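Local coordinates for exopolyphosphatase (Cytophaga hutchinsonii, PDB 3MDQ), which probably hydrolyses inorganic polyphosphate from its chain ends, releasing orthophosphate, and has the actin-like ATPase fold of Ppx/GppA phosphatases, at residues G43-G48 / G81-R86; R57-L62 / Q92-R97. All blocks are in the same frame, centred on the assembly; numbering follows the deposited sequence.

Two consecutive structural elements, helix 83-87 and helix 91-102, each receive a contact from the chain that follows strand 27-37. In interaction 1 the loop 43-48 touches the start of helix 83-87, and in interaction 2 helix 52-71 packs on helix 91-102, so the four segments alternate along the sequence. The contact centres are about 13 Å apart, and their nearest atoms come to about 4 Å without touching. At interaction 1 a sulfate, probably from the crystallisation liquor, lies about 4 Å from the side chain of S83 and may mark the phosphate pocket. Interaction 2 lies farther from the chain centre, about 20 Å against 15 Å, between two helices and partly buried.

Interaction 1: residues G43-G48 / G81-R86; sequences GGITKG and GTSAVR
I45 lays the end of its side chain against the first turn of helix 83-87, where its CD1 sits 4.1 Å from A84 CB and equally close to A84 CA. The approach is end-on: CG1 stands anti to the backbone N (chi1 -163°) and the chain runs on extended, so a single methyl reaches the helix while CG2 stays behind. At the margin of the same methyl lies the hydroxyl of S83, with I45 CD1 4.3 Å from S83 OG. No hydrogen bond joins the two segments; the contact is small and buried, and its closest approaches are between carbons. I45 begins a short 3-10 turn, held by K47 N to G44 O at 2.9 Å, and also touches T13, Q164 and R165. T13 belongs to the loop between the first two strands of one sheet, whereas helix 163-169 follows strands of the other. This places the contact between the two lobes of the actin-like ATPase fold, probably at the cleft where relatives hold their active site. T82 occupies the N-cap position, but its side chain makes no capping bond; OG1 instead forms a weak hydrogen bond to a bound sulfate. R86 folds its guanidinium back so that S83 N lies 3.5 Å above the plane, over its centre, and salt bridges to E114 and E160 hold it there.

Interaction 2: residues R57-L62 / Q92-R97; sequences RALDTL and QVLIDR
The guanidinium of R97 has V93 CG1, one turn earlier on the same helix, over one face, 3.2 Å above the plane and displaced toward the rim, while its NH1 forms a salt bridge with E52. The R97 side chain is extended beyond CB, which carries the charged group away from the facing helix, leaving CB, 4.3 Å from L59 CD2, and the backbone carbonyl to meet that helix. Also within helix 91-102, the amide of Q92 meets the carboxylate of D96 one turn later: NE2 donates to OD1 at 2.9 Å, nearly in the amide plane but from 40° above the carboxylate plane.

The helices touch through leucines. L59 and L94 pass each other in opposite directions, and L59 CD2 comes to 3.4 Å from L94 CD1, tighter than ordinary van der Waals packing. L59 is also twisted off the usual staggered position (chi1 -90°), and its other methyl, CD1, lies 3.9 Å from the carbonyl O of R97. L94 CD1 meets A58 CB as well, at 4.1 Å, so one methyl bridges two neighbouring residues of helix 52-71. M55 and I50 adjoin L94 beside this patch, and A58 rests on F16 of strand 15-24.

The short axes of the two segments approach to 10.8 Å and cross at -26°, running in the same general direction. Two helices side by side against a sheet of strand order 3-2-1-4-5, one leading into strand 76-81 and the other joining it to parallel strand 106-108 in a beta-alpha-beta crossover, are characteristic of the ribonuclease H-like fold of actin-type ATPase lobes.

Interaction 1: residues G43-G48 / G81-R86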
loop_
_atom_site.group_PDB
_atom_site.type_symbol
_atom_site.label_atom_id
_atom_site.label_comp_id
_atom_site.label_asym_id
_atom_site.label_seq_id
_atom_site.Cartn_x
_atom_site.Cartn_y
_atom_site.Cartn_z
ATOM N N GLY A 43 -5.142 -17.344 4.125
ATOM C CA GLY A 43 -5.829 -18.616 3.919
ATOM C C GLY A 43 -6.508 -18.773 2.562
ATOM O O GLY A 43 -7.063 -19.860 2.276
ATOM N N GLY A 44 -6.491 -17.740 1.713
ATOM C CA GLY A 44 -7.184 -17.833 0.429
ATOM C C GLY A 44 -6.651 -17.178 -0.826
ATOM O O GLY A 44 -6.928 -17.654 -1.922
ATOM N N ILE A 45 -5.872 -16.109 -0.691
ATOM C CA ILE A 45 -5.577 -15.296 -1.835
ATOM C C ILE A 45 -4.910 -16.039 -2.969
ATOM O O ILE A 45 -5.299 -15.806 -4.113
ATOM C CB ILE A 45 -4.846 -13.997 -1.445
ATOM C CG1 ILE A 45 -4.926 -12.988 -2.604
ATOM C CG2 ILE A 45 -3.430 -14.274 -0.873
ATOM C CD1 ILE A 45 -4.477 -11.556 -2.220
ATOM N N THR A 46 -3.924 -16.903 -2.688
ATOM C CA THR A 46 -3.227 -17.570 -3.803
ATOM C C THR A 46 -4.060 -18.694 -4.414
ATOM O O THR A 46 -3.695 -19.209 -5.471
ATOM C CB THR A 46 -1.837 -18.132 -3.401
ATOM O OG1 THR A 46 -2.000 -19.115 -2.401
ATOM C CG2 THR A 46 -0.954 -17.001 -2.875
ATOM N N LYS A 47 -5.198 -19.021 -3.788
ATOM C CA LYS A 47 -6.086 -20.050 -4.301
ATOM C C LYS A 47 -7.338 -19.428 -4.887
ATOM O O LYS A 47 -8.205 -20.144 -5.372
ATOM C CB LYS A 47 -6.443 -21.060 -3.203
ATOM C CG LYS A 47 -5.249 -21.879 -2.667
ATOM C CD LYS A 47 -4.598 -22.689 -3.775
ATOM C CE LYS A 47 -3.412 -23.538 -3.279
ATOM N NZ LYS A 47 -2.892 -24.352 -4.423
ATOM N N GLY A 48 -7.408 -18.103 -4.888
ATOM C CA GLY A 48 -8.466 -17.405 -5.609
ATOM C C GLY A 48 -9.777 -17.232 -4.876
ATOM O O GLY A 48 -10.790 -17.072 -5.517
ATOM N N GLY A 81 -12.531 -1.622 -3.088
ATOM C CA GLY A 81 -11.994 -2.972 -2.934
ATOM C C GLY A 81 -10.904 -3.172 -3.982
ATOM O O GLY A 81 -11.127 -2.902 -5.159
ATOM N N THR A 82 -9.746 -3.683 -3.564
ATOM C CA THR A 82 -8.583 -3.807 -4.465
ATOM C C THR A 82 -8.159 -5.288 -4.603
ATOM O O THR A 82 -9.032 -6.121 -4.860
ATOM C CB THR A 82 -7.460 -2.904 -4.010
ATOM O OG1 THR A 82 -7.139 -3.146 -2.618
ATOM C CG2 THR A 82 -7.880 -1.407 -4.265
ATOM N N SER A 83 -6.865 -5.622 -4.546
ATOM C CA SER A 83 -6.389 -6.949 -4.994
ATOM C C SER A 83 -7.181 -8.156 -4.421
ATOM O O SER A 83 -7.614 -9.027 -5.174
ATOM C CB SER A 83 -4.925 -7.107 -4.612
ATOM O OG SER A 83 -4.440 -8.363 -5.050
ATOM N N ALA A 84 -7.281 -8.277 -3.110
ATOM C CA ALA A 84 -7.929 -9.460 -2.549
ATOM C C ALA A 84 -9.419 -9.516 -2.933
ATOM O O ALA A 84 -9.977 -10.579 -3.151
ATOM C CB ALA A 84 -7.786 -9.521 -1.036
ATOM N N VAL A 85 -10.054 -8.365 -3.034
ATOM C CA VAL A 85 -11.473 -8.311 -3.397
ATOM C C VAL A 85 -11.649 -8.650 -4.871
ATOM O O VAL A 85 -12.392 -9.585 -5.250
ATOM C CB VAL A 85 -12.076 -6.948 -3.075
ATOM C CG1 VAL A 85 -13.533 -6.854 -3.569
ATOM C CG2 VAL A 85 -12.010 -6.626 -1.560
ATOM N N ARG A 86 -10.920 -7.996 -5.759
ATOM C CA ARG A 86 -11.112 -8.270 -7.180
ATOM C C ARG A 86 -10.678 -9.699 -7.605
ATOM O O ARG A 86 -11.229 -10.239 -8.569
ATOM C CB ARG A 86 -10.447 -7.199 -8.061
ATOM C CG ARG A 86 -8.988 -7.193 -8.065
ATOM C CD ARG A 86 -8.422 -6.004 -8.903
ATOM N NE ARG A 86 -7.010 -5.896 -8.632
ATOM C CZ ARG A 86 -6.392 -4.885 -8.033
ATOM N NH1 ARG A 86 -7.026 -3.788 -7.695
ATOM N NH2 ARG A 86 -5.092 -4.981 -7.776
#

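Interaction 2: residues R57-L62 / Q92-R97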
loop_
_atom_site.group_PDB
_atom_site.type_symbol
_atom_site.label_atom_id
_atom_site.label_comp_id
_atom_site.label_asym_id
_atom_site.label_seq_id
_atom_site.Cartn_x
_atom_site.Cartn_y
_atom_site.Cartn_z
ATOM N N ARG A 57 -13.874 -11.201 9.659
ATOM C CA ARG A 57 -12.994 -10.116 10.123
ATOM C C ARG A 57 -13.293 -8.816 9.368
ATOM O O ARG A 57 -13.329 -7.733 9.962
ATOM C CB ARG A 57 -11.500 -10.471 10.008
ATOM C CG ARG A 57 -11.046 -11.576 10.937
ATOM C CD ARG A 57 -9.538 -11.795 10.880
ATOM N NE ARG A 57 -9.010 -12.258 9.606
ATOM C CZ ARG A 57 -8.856 -13.526 9.244
ATOM N NH1 ARG A 57 -9.204 -14.536 10.048
ATOM N NH2 ARG A 57 -8.298 -13.805 8.075
ATOM N N ALA A 58 -13.454 -8.920 8.058
ATOM C CA ALA A 58 -13.769 -7.748 7.232
ATOM C C ALA A 58 -15.071 -7.054 7.695
ATOM O O ALA A 58 -15.108 -5.830 7.842
ATOM C CB ALA A 58 -13.852 -8.105 5.697
ATOM N N LEU A 59 -16.109 -7.846 7.919
ATOM C CA LEU A 59 -17.380 -7.308 8.393
ATOM C C LEU A 59 -17.262 -6.692 9.776
ATOM O O LEU A 59 -17.835 -5.638 10.044
ATOM C CB LEU A 59 -18.514 -8.341 8.379
ATOM C CG LEU A 59 -19.329 -8.437 7.103
ATOM C CD1 LEU A 59 -20.197 -7.217 6.973
ATOM C CD2 LEU A 59 -18.463 -8.589 5.889
ATOM N N ASP A 60 -16.522 -7.338 10.663
ATOM C CA ASP A 60 -16.289 -6.774 11.999
ATOM C C ASP A 60 -15.690 -5.384 11.864
ATOM O O ASP A 60 -16.164 -4.414 12.441
ATOM C CB ASP A 60 -15.336 -7.670 12.782
ATOM C CG ASP A 60 -15.035 -7.133 14.175
ATOM O OD1 ASP A 60 -16.001 -6.877 14.925
ATOM O OD2 ASP A 60 -13.851 -6.990 14.524
ATOM N N THR A 61 -14.654 -5.272 11.058
ATOM C CA THR A 61 -13.975 -4.003 10.892
ATOM C C THR A 61 -14.889 -2.967 10.242
ATOM O O THR A 61 -14.912 -1.815 10.668
ATOM C CB THR A 61 -12.697 -4.181 10.063
ATOM O OG1 THR A 61 -11.737 -4.888 10.864
ATOM C CG2 THR A 61 -12.078 -2.836 9.644
ATOM N N LEU A 62 -15.643 -3.389 9.237
ATOM C CA LEU A 62 -16.535 -2.454 8.568
ATOM C C LEU A 62 -17.685 -1.959 9.472
ATOM O O LEU A 62 -18.108 -0.799 9.355
ATOM C CB LEU A 62 -17.004 -3.000 7.210
ATOM C CG LEU A 62 -15.843 -3.074 6.182
ATOM C CD1 LEU A 62 -16.261 -3.866 4.982
ATOM C CD2 LEU A 62 -15.319 -1.711 5.772
ATOM N N GLN A 92 -18.455 -11.344 -4.507
ATOM C CA GLN A 92 -19.800 -10.816 -4.443
ATOM C C GLN A 92 -20.482 -11.236 -3.143
ATOM O O GLN A 92 -21.383 -10.546 -2.691
ATOM C CB GLN A 92 -20.663 -11.269 -5.617
ATOM C CG GLN A 92 -21.907 -10.391 -5.842
ATOM C CD GLN A 92 -21.522 -8.965 -6.179
ATOM O OE1 GLN A 92 -20.627 -8.746 -7.012
ATOM N NE2 GLN A 92 -22.153 -8.004 -5.537
ATOM N N VAL A 93 -20.106 -12.380 -2.573
ATOM C CA VAL A 93 -20.664 -12.752 -1.271
ATOM C C VAL A 93 -20.299 -11.674 -0.239
ATOM O O VAL A 93 -21.157 -11.210 0.527
ATOM C CB VAL A 93 -20.115 -14.128 -0.793
ATOM C CG1 VAL A 93 -20.487 -14.410 0.661
ATOM C CG2 VAL A 93 -20.621 -15.269 -1.736
ATOM N N LEU A 94 -19.020 -11.324 -0.187
ATOM C CA LEU A 94 -18.529 -10.278 0.731
ATOM C C LEU A 94 -19.184 -8.917 0.464
ATOM O O LEU A 94 -19.630 -8.247 1.407
ATOM C CB LEU A 94 -17.004 -10.176 0.697
ATOM C CG LEU A 94 -16.396 -9.077 1.596
ATOM C CD1 LEU A 94 -16.819 -9.295 3.054
ATOM C CD2 LEU A 94 -14.816 -9.057 1.456
ATOM N N ILE A 95 -19.265 -8.518 -0.807
ATOM C CA ILE A 95 -19.843 -7.239 -1.186
ATOM C C ILE A 95 -21.305 -7.171 -0.756
ATOM O O ILE A 95 -21.743 -6.184 -0.197
ATOM C CB ILE A 95 -19.676 -7.038 -2.696
ATOM C CG1 ILE A 95 -18.193 -6.828 -3.022
ATOM C CG2 ILE A 95 -20.502 -5.830 -3.221
ATOM C CD1 ILE A 95 -17.894 -6.836 -4.510
ATOM N N ASP A 96 -22.040 -8.251 -0.952
ATOM C CA ASP A 96 -23.474 -8.258 -0.620
ATOM C C ASP A 96 -23.670 -8.258 0.909
ATOM O O ASP A 96 -24.585 -7.606 1.433
ATOM C CB ASP A 96 -24.167 -9.452 -1.239
ATOM C CG ASP A 96 -24.327 -9.322 -2.751
ATOM O OD1 ASP A 96 -23.987 -8.260 -3.342
ATOM O OD2 ASP A 96 -24.780 -10.310 -3.367
ATOM N N ARG A 97 -22.802 -8.980 1.621
ATOM C CA ARG A 97 -22.863 -8.981 3.103
ATOM C C ARG A 97 -22.586 -7.576 3.641
ATOM O O ARG A 97 -23.253 -7.128 4.565
ATOM C CB ARG A 97 -21.935 -10.029 3.726
ATOM C CG ARG A 97 -22.353 -11.476 3.484
ATOM C CD ARG A 97 -21.375 -12.474 4.111
ATOM N NE ARG A 97 -21.652 -13.878 3.788
ATOM C CZ ARG A 97 -20.849 -14.904 4.134
ATOM N NH1 ARG A 97 -19.753 -14.690 4.808
ATOM N NH2 ARG A 97 -21.155 -16.128 3.768
#